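Alpha-L-rhamnosidase (Klebsiella oxytoca, PDB 4XHC) hydrolyses terminal alpha-L-rhamnose residues from rhamnosides, as a two-domain member of glycoside hydrolase family 78, and binds rhamnose in its pocket. Local coordinates at residues Y106-C111 / E164-R169; A83-E88 / T192-N197; Q362-K367 / P459-N464. One frame throughout, in Å; residues are numbered along the deposited sequence.

In the fold
Interactions 1 and 2 belong to the N-terminal beta-sheet domain, and interaction 3 to the six-hairpin glycosidase domain that follows it in the chain. The first two have centres about 12 Å apart and share an antiparallel sheet: strand 106-115 pairs with 163-166 on one flank and with 187-200 on the other, so 106-111 touches 192-197 directly. Along the sequence interaction 1 is nested inside the loop closed by interaction 2. Interaction 3 comes later, joining two loops that lead into helices; its centre is about 44 and 48 Å from those of the other two, across the chain's centre. Its N464 side chain is about 10 Å from the bound rhamnose.

Interaction 1 of 3, residues Y106-C111 / E164-R169; sequences YLHFLC and EIDLPR
F109 and I165 form a hydrogen-bonded pair in an antiparallel ladder, where strand 106-115 receives 163-166, an outermost strand, within this chain, of a four-stranded sheet in the N-terminal beta domain. The short strand segments run at 173° to each other. Two backbone bonds join this pair, with F109 N 3.0 Å from I165 O and I165 N 2.9 Å from F109 O. A third, from L167 N to L107 O, carries the pairing one step further. Beyond it a water takes over: it accepts from L107 N and donates to the carbonyl oxygens of L167 and R169, whose side chain forms a salt bridge with D159 of the second subunit. Here the Y106 ring packs edge-on against P168 O, 3.3 Å from CE2.

Most apolar contacts lie on the face that carries F109 and I165. A chi1 of 66° sets the phenyl group of F109 between its own backbone N and carbonyl carbon, and I165 CB sits over one ring face, 3.9 Å from the ring centroid, in a CH-pi contact. L107 and L167 lie alongside each other, CD2 to CD1. Strands 122-129 and 153-158 cover this side, with L126 and L156 both touching L167. The exception is L110 on the H108 face, whose CD2 meets E164 CG at 3.4 Å.

Polar groups gather on that other face, around H108. Its NE2 donates to E164 OE2 at 3.1 Å, reaching the oxygen on its anti side, while ND1 is bonded to E195 of the neighbouring strand; the two bonds fix the rotation of the imidazole. These acidic neighbours would probably favour a protonated histidine. The D166 carboxylate lies nearly parallel to the ring, their planes 5° apart, with OD1 nearest CD2.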
# COMPACT_ATOMS: atom_id res chain seq x y z
N TYR A 106 9.01 -7.96 11.38
CA TYR A 106 8.69 -6.66 10.84
C TYR A 106 9.88 -6.11 10.07
O TYR A 106 11.01 -6.18 10.55
CB TYR A 106 8.28 -5.74 11.99
CG TYR A 106 7.08 -6.29 12.73
CD1 TYR A 106 7.23 -7.15 13.83
CD2 TYR A 106 5.78 -6.00 12.31
CE1 TYR A 106 6.13 -7.67 14.50
CE2 TYR A 106 4.67 -6.51 12.97
CZ TYR A 106 4.85 -7.35 14.06
OH TYR A 106 3.75 -7.85 14.71
N LEU A 107 9.62 -5.58 8.87
CA LEU A 107 10.67 -5.02 8.00
C LEU A 107 11.01 -3.55 8.33
O LEU A 107 10.12 -2.72 8.53
CB LEU A 107 10.24 -5.14 6.54
CG LEU A 107 11.32 -4.87 5.49
CD1 LEU A 107 12.37 -5.97 5.46
CD2 LEU A 107 10.69 -4.72 4.11
N HIS A 108 12.31 -3.25 8.38
CA HIS A 108 12.82 -1.89 8.60
C HIS A 108 13.83 -1.60 7.51
O HIS A 108 14.67 -2.45 7.24
CB HIS A 108 13.49 -1.80 9.99
CG HIS A 108 14.20 -0.50 10.27
ND1 HIS A 108 15.52 -0.45 10.65
CD2 HIS A 108 13.76 0.78 10.25
CE1 HIS A 108 15.87 0.81 10.85
NE2 HIS A 108 14.82 1.57 10.61
N PHE A 109 13.75 -0.44 6.86
CA PHE A 109 14.81 -0.00 5.94
C PHE A 109 14.94 1.51 5.85
O PHE A 109 14.02 2.25 6.16
CB PHE A 109 14.63 -0.62 4.54
CG PHE A 109 13.40 -0.15 3.83
CD1 PHE A 109 13.38 1.08 3.18
CD2 PHE A 109 12.26 -0.94 3.78
CE1 PHE A 109 12.24 1.52 2.53
CE2 PHE A 109 11.12 -0.51 3.13
CZ PHE A 109 11.11 0.72 2.50
N LEU A 110 16.12 1.97 5.43
CA LEU A 110 16.37 3.38 5.18
C LEU A 110 16.69 3.54 3.71
O LEU A 110 17.36 2.69 3.13
CB LEU A 110 17.57 3.91 5.98
CG LEU A 110 17.62 3.82 7.51
CD1 LEU A 110 18.77 4.70 8.01
CD2 LEU A 110 16.31 4.25 8.15
N CYS A 111 16.23 4.63 3.11
CA CYS A 111 16.61 4.95 1.74
C CYS A 111 16.64 6.45 1.50
O CYS A 111 16.03 7.21 2.24
CB CYS A 111 15.69 4.24 0.74
SG CYS A 111 13.96 4.76 0.75
N GLU A 164 12.82 6.82 6.58
CA GLU A 164 13.02 5.70 7.51
C GLU A 164 11.70 4.97 7.60
O GLU A 164 10.73 5.53 8.06
CB GLU A 164 13.45 6.23 8.88
CG GLU A 164 13.55 5.15 9.97
CD GLU A 164 14.62 5.44 11.03
OE1 GLU A 164 15.05 6.60 11.19
OE2 GLU A 164 15.03 4.48 11.72
N ILE A 165 11.67 3.71 7.17
CA ILE A 165 10.41 2.96 7.06
C ILE A 165 10.36 1.72 7.96
O ILE A 165 11.24 0.87 7.90
CB ILE A 165 10.16 2.52 5.60
CG1 ILE A 165 9.98 3.75 4.69
CG2 ILE A 165 8.95 1.60 5.51
CD1 ILE A 165 8.87 4.70 5.12
N ASP A 166 9.33 1.64 8.79
CA ASP A 166 9.04 0.46 9.61
C ASP A 166 7.64 -0.00 9.24
O ASP A 166 6.66 0.61 9.65
CB ASP A 166 9.08 0.80 11.10
CG ASP A 166 10.50 1.01 11.63
OD1 ASP A 166 11.21 0.01 11.86
OD2 ASP A 166 10.89 2.18 11.84
N LEU A 167 7.54 -1.07 8.46
CA LEU A 167 6.23 -1.56 8.01
C LEU A 167 5.44 -2.18 9.17
O LEU A 167 5.99 -2.93 9.96
CB LEU A 167 6.40 -2.59 6.89
CG LEU A 167 6.94 -2.02 5.57
CD1 LEU A 167 7.16 -3.12 4.55
CD2 LEU A 167 5.99 -0.97 5.02
N PRO A 168 4.13 -1.87 9.25
CA PRO A 168 3.33 -2.31 10.41
C PRO A 168 2.88 -3.79 10.38
O PRO A 168 2.67 -4.37 11.45
CB PRO A 168 2.12 -1.37 10.38
CG PRO A 168 1.98 -0.98 8.94
CD PRO A 168 3.32 -1.12 8.27
N ARG A 169 2.73 -4.39 9.20
CA ARG A 169 2.28 -5.78 9.10
C ARG A 169 3.41 -6.78 9.37
O ARG A 169 4.57 -6.54 9.02
CB ARG A 169 1.66 -6.06 7.74
CG ARG A 169 0.35 -5.32 7.49
CD ARG A 169 -0.31 -5.80 6.21
NE ARG A 169 -0.88 -7.15 6.37
CZ ARG A 169 -0.84 -8.12 5.46
NH1 ARG A 169 -0.23 -7.96 4.28
NH2 ARG A 169 -1.41 -9.29 5.74
O HOH W 1 7.00 -5.27 8.47

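Interaction 2 of 3, residues A83-E88 / T192-N197; sequences AFYQRE and TQIEVN
With chi1 at -60°, Y85 has its CG opposite the carbonyl carbon, and this aims the ring at T192-N197; the preceding F84, whose CG is instead opposite the backbone N (chi1 173°), sends its ring to the side of I194. Both residues belong to a type I beta turn, F84 to R87, which begins within the short helix 81-84 and packs against strand 187-200 of the N-terminal beta domain.

The phenol lies flat against the strand backbone. T192 O sits above the centre of one ring face, 3.4 Å from the plane, and Q193 N lies over the same face, nearer the rim. At the far end I194 N donates to Y85 OH over 3.2 Å, a bent bond with 137° at the hydrogen, so the hydroxyl ties the turn to a strand whose backbone also pairs with 106-115.

A further apolar contact faces the interior, where V95 of strand 94-99 touches F84 and F99 touches I194. Here the two side chains meet at about a right angle, with I194 CD1 at the edge of the F84 ring, 4.1 Å from CE2.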
# COMPACT_ATOMS: atom_id res chain seq x y z
N ALA A 83 27.64 -3.68 -1.23
CA ALA A 83 27.69 -3.29 -2.65
C ALA A 83 26.32 -2.85 -3.17
O ALA A 83 26.23 -1.95 -4.02
CB ALA A 83 28.23 -4.44 -3.48
N PHE A 84 25.26 -3.47 -2.67
CA PHE A 84 23.90 -3.04 -3.01
C PHE A 84 23.58 -1.66 -2.45
O PHE A 84 22.84 -0.89 -3.08
CB PHE A 84 22.85 -4.07 -2.54
CG PHE A 84 21.42 -3.61 -2.71
CD1 PHE A 84 20.88 -3.46 -3.98
CD2 PHE A 84 20.63 -3.32 -1.61
CE1 PHE A 84 19.57 -3.02 -4.15
CE2 PHE A 84 19.32 -2.89 -1.77
CZ PHE A 84 18.79 -2.74 -3.04
N TYR A 85 24.14 -1.32 -1.28
CA TYR A 85 23.91 0.00 -0.69
C TYR A 85 24.60 1.14 -1.46
O TYR A 85 24.32 2.32 -1.21
CB TYR A 85 24.32 0.04 0.80
CG TYR A 85 23.58 -0.93 1.72
CD1 TYR A 85 22.23 -1.26 1.51
CD2 TYR A 85 24.22 -1.49 2.82
CE1 TYR A 85 21.57 -2.14 2.36
CE2 TYR A 85 23.56 -2.37 3.67
CZ TYR A 85 22.24 -2.69 3.43
OH TYR A 85 21.58 -3.56 4.26
N GLN A 86 25.49 0.78 -2.38
CA GLN A 86 26.12 1.73 -3.31
C GLN A 86 25.32 1.94 -4.59
O GLN A 86 25.61 2.86 -5.34
CB GLN A 86 27.52 1.24 -3.70
CG GLN A 86 28.51 1.12 -2.55
CD GLN A 86 28.71 2.44 -1.78
OE1 GLN A 86 28.96 3.50 -2.36
NE2 GLN A 86 28.60 2.35 -0.47
N ARG A 87 24.32 1.10 -4.86
CA ARG A 87 23.58 1.19 -6.12
C ARG A 87 22.55 2.30 -6.12
O ARG A 87 21.93 2.58 -5.10
CB ARG A 87 22.86 -0.12 -6.46
CG ARG A 87 23.73 -1.14 -7.18
CD ARG A 87 22.91 -2.32 -7.65
NE ARG A 87 22.02 -1.97 -8.76
CZ ARG A 87 21.10 -2.78 -9.27
NH1 ARG A 87 20.92 -4.00 -8.77
NH2 ARG A 87 20.34 -2.36 -10.27
N GLU A 88 22.37 2.89 -7.29
CA GLU A 88 21.41 3.96 -7.51
C GLU A 88 20.36 3.47 -8.51
O GLU A 88 20.64 3.35 -9.70
CB GLU A 88 22.13 5.21 -8.03
CG GLU A 88 23.19 5.73 -7.06
CD GLU A 88 23.95 6.93 -7.58
OE1 GLU A 88 23.56 7.52 -8.61
OE2 GLU A 88 24.96 7.30 -6.94
N THR A 192 20.20 2.26 2.08
CA THR A 192 21.40 2.26 2.93
C THR A 192 21.36 1.23 4.06
O THR A 192 22.39 0.94 4.66
CB THR A 192 21.70 3.67 3.53
OG1 THR A 192 20.73 3.99 4.54
CG2 THR A 192 21.69 4.74 2.44
N GLN A 193 20.19 0.68 4.36
CA GLN A 193 20.09 -0.34 5.40
C GLN A 193 18.81 -1.10 5.26
O GLN A 193 17.77 -0.52 4.98
CB GLN A 193 20.14 0.30 6.79
CG GLN A 193 19.68 -0.62 7.91
CD GLN A 193 19.96 -0.05 9.29
OE1 GLN A 193 20.20 1.16 9.46
NE2 GLN A 193 19.92 -0.92 10.29
N ILE A 194 18.87 -2.41 5.45
CA ILE A 194 17.68 -3.25 5.45
C ILE A 194 17.82 -4.31 6.53
O ILE A 194 18.85 -4.98 6.61
CB ILE A 194 17.48 -3.95 4.10
CG1 ILE A 194 17.48 -2.92 2.96
CG2 ILE A 194 16.18 -4.75 4.12
CD1 ILE A 194 17.13 -3.48 1.60
N GLU A 195 16.79 -4.47 7.35
CA GLU A 195 16.80 -5.51 8.38
C GLU A 195 15.39 -6.00 8.68
O GLU A 195 14.41 -5.33 8.36
CB GLU A 195 17.49 -5.02 9.66
CG GLU A 195 16.78 -3.89 10.39
CD GLU A 195 17.51 -3.45 11.66
OE1 GLU A 195 18.67 -3.86 11.88
OE2 GLU A 195 16.91 -2.68 12.45
N VAL A 196 15.31 -7.19 9.27
CA VAL A 196 14.05 -7.74 9.78
C VAL A 196 14.12 -7.85 11.30
O VAL A 196 15.12 -8.31 11.85
CB VAL A 196 13.71 -9.11 9.15
CG1 VAL A 196 14.71 -10.19 9.51
CG2 VAL A 196 12.31 -9.54 9.55
N ASN A 197 13.07 -7.38 11.97
CA ASN A 197 12.92 -7.52 13.41
C ASN A 197 12.09 -8.77 13.71
O ASN A 197 10.86 -8.74 13.61
CB ASN A 197 12.23 -6.28 14.01
CG ASN A 197 13.15 -5.07 14.09
OD1 ASN A 197 13.14 -4.20 13.23
ND2 ASN A 197 13.94 -5.01 15.15

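Interaction 3 of 3, residues Q362-K367 / P459-N464; sequences QASLNK and PAVAMN
Q362 reaches across to V461, A462 and N464, joining two interhelical loops of the six-hairpin glycosidase domain, one leading into helix 368-389 and the other into helix 466-478. Its amide makes the one direct hydrogen bond between 362-367 and 459-464: NE2 donates to A462 O at 3.0 Å, nearly straight at 160°. The acceptor lies in the amide plane of Q362, although the donor is tilted from the plane of the A462 carbonyl. Behind the amide, Q362 CG rests on V461 CG1 at 3.7 Å, and that methyl also meets L365 CD1 more loosely. The N464 side chain crosses that of Q362 at about a right angle, their amide planes 45° apart, a packing contact.

The glutamine owes its direction to a bend at chi2 (61°) and to the type I beta turn from Q362 to L365, closed by L365 N bonding to Q362 O. Within the turn S364 OG gives a weak hydrogen bond to Q362 OE1, so both ends of the amide have a partner.

Further out, the D360 side chain bonds N464 N through OD2. The N464 side chain is about 10 Å from the bound sugar, consistent with a second-shell position, since its ND2 donates to the backbone oxygen of W361, a residue of the rhamnose pocket.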
# COMPACT_ATOMS: atom_id res chain seq x y z
N GLN A 362 -6.77 -34.67 1.86
CA GLN A 362 -6.90 -35.68 0.82
C GLN A 362 -8.37 -35.76 0.40
O GLN A 362 -9.16 -36.48 0.99
CB GLN A 362 -6.40 -37.02 1.37
CG GLN A 362 -6.60 -38.22 0.46
CD GLN A 362 -5.89 -38.10 -0.86
OE1 GLN A 362 -6.38 -37.48 -1.78
NE2 GLN A 362 -4.70 -38.69 -0.93
N ALA A 363 -8.73 -34.99 -0.61
CA ALA A 363 -10.12 -34.86 -1.02
C ALA A 363 -10.82 -36.19 -1.34
O ALA A 363 -12.03 -36.29 -1.22
CB ALA A 363 -10.21 -33.93 -2.22
N SER A 364 -10.08 -37.21 -1.75
CA SER A 364 -10.68 -38.48 -2.12
C SER A 364 -10.75 -39.48 -0.95
O SER A 364 -11.05 -40.66 -1.15
CB SER A 364 -9.88 -39.10 -3.28
OG SER A 364 -8.59 -39.52 -2.82
N LEU A 365 -10.46 -39.04 0.27
CA LEU A 365 -10.36 -39.97 1.40
C LEU A 365 -11.72 -40.16 2.04
O LEU A 365 -12.32 -39.20 2.49
CB LEU A 365 -9.37 -39.44 2.47
CG LEU A 365 -9.27 -40.20 3.81
CD1 LEU A 365 -8.84 -41.65 3.60
CD2 LEU A 365 -8.30 -39.52 4.75
N ASN A 366 -12.20 -41.40 2.08
CA ASN A 366 -13.33 -41.72 2.92
C ASN A 366 -12.89 -41.82 4.37
O ASN A 366 -11.98 -42.59 4.70
CB ASN A 366 -14.00 -43.04 2.53
CG ASN A 366 -15.21 -43.32 3.39
OD1 ASN A 366 -15.10 -43.84 4.51
ND2 ASN A 366 -16.38 -42.94 2.89
N LYS A 367 -13.56 -41.09 5.24
CA LYS A 367 -13.04 -40.84 6.58
C LYS A 367 -13.62 -41.69 7.71
O LYS A 367 -13.19 -41.56 8.85
CB LYS A 367 -13.19 -39.35 6.88
CG LYS A 367 -12.12 -38.56 6.15
CD LYS A 367 -12.55 -37.14 5.88
CE LYS A 367 -11.43 -36.40 5.19
NZ LYS A 367 -11.58 -34.94 5.45
N PRO A 459 -1.64 -49.29 0.23
CA PRO A 459 -2.96 -48.80 -0.16
C PRO A 459 -2.92 -47.69 -1.20
O PRO A 459 -1.96 -46.94 -1.28
CB PRO A 459 -3.53 -48.23 1.16
CG PRO A 459 -2.88 -49.04 2.21
CD PRO A 459 -1.50 -49.34 1.70
N ALA A 460 -4.02 -47.56 -1.93
CA ALA A 460 -4.10 -46.62 -3.04
C ALA A 460 -4.17 -45.16 -2.59
O ALA A 460 -3.63 -44.28 -3.26
CB ALA A 460 -5.31 -46.97 -3.91
N VAL A 461 -4.88 -44.88 -1.50
CA VAL A 461 -5.13 -43.51 -1.09
C VAL A 461 -4.03 -43.07 -0.13
O VAL A 461 -4.01 -43.48 1.05
CB VAL A 461 -6.52 -43.34 -0.44
CG1 VAL A 461 -6.72 -41.91 0.04
CG2 VAL A 461 -7.61 -43.72 -1.43
N ALA A 462 -3.14 -42.23 -0.63
CA ALA A 462 -1.87 -41.95 0.04
C ALA A 462 -1.98 -40.82 1.04
O ALA A 462 -3.00 -40.12 1.09
CB ALA A 462 -0.81 -41.63 -1.00
N MET A 463 -0.91 -40.66 1.82
CA MET A 463 -0.79 -39.58 2.79
C MET A 463 -0.25 -38.31 2.12
O MET A 463 0.70 -38.38 1.33
CB MET A 463 0.19 -39.99 3.89
CG MET A 463 -0.15 -41.29 4.61
SD MET A 463 1.05 -41.72 5.88
CE MET A 463 2.32 -42.47 4.87
N ASN A 464 -0.83 -37.16 2.44
CA ASN A 464 -0.43 -35.90 1.82
C ASN A 464 0.26 -34.91 2.74
O ASN A 464 0.73 -33.88 2.27
CB ASN A 464 -1.65 -35.20 1.21
CG ASN A 464 -2.04 -35.76 -0.15
OD1 ASN A 464 -1.30 -36.52 -0.77
ND2 ASN A 464 -3.22 -35.37 -0.61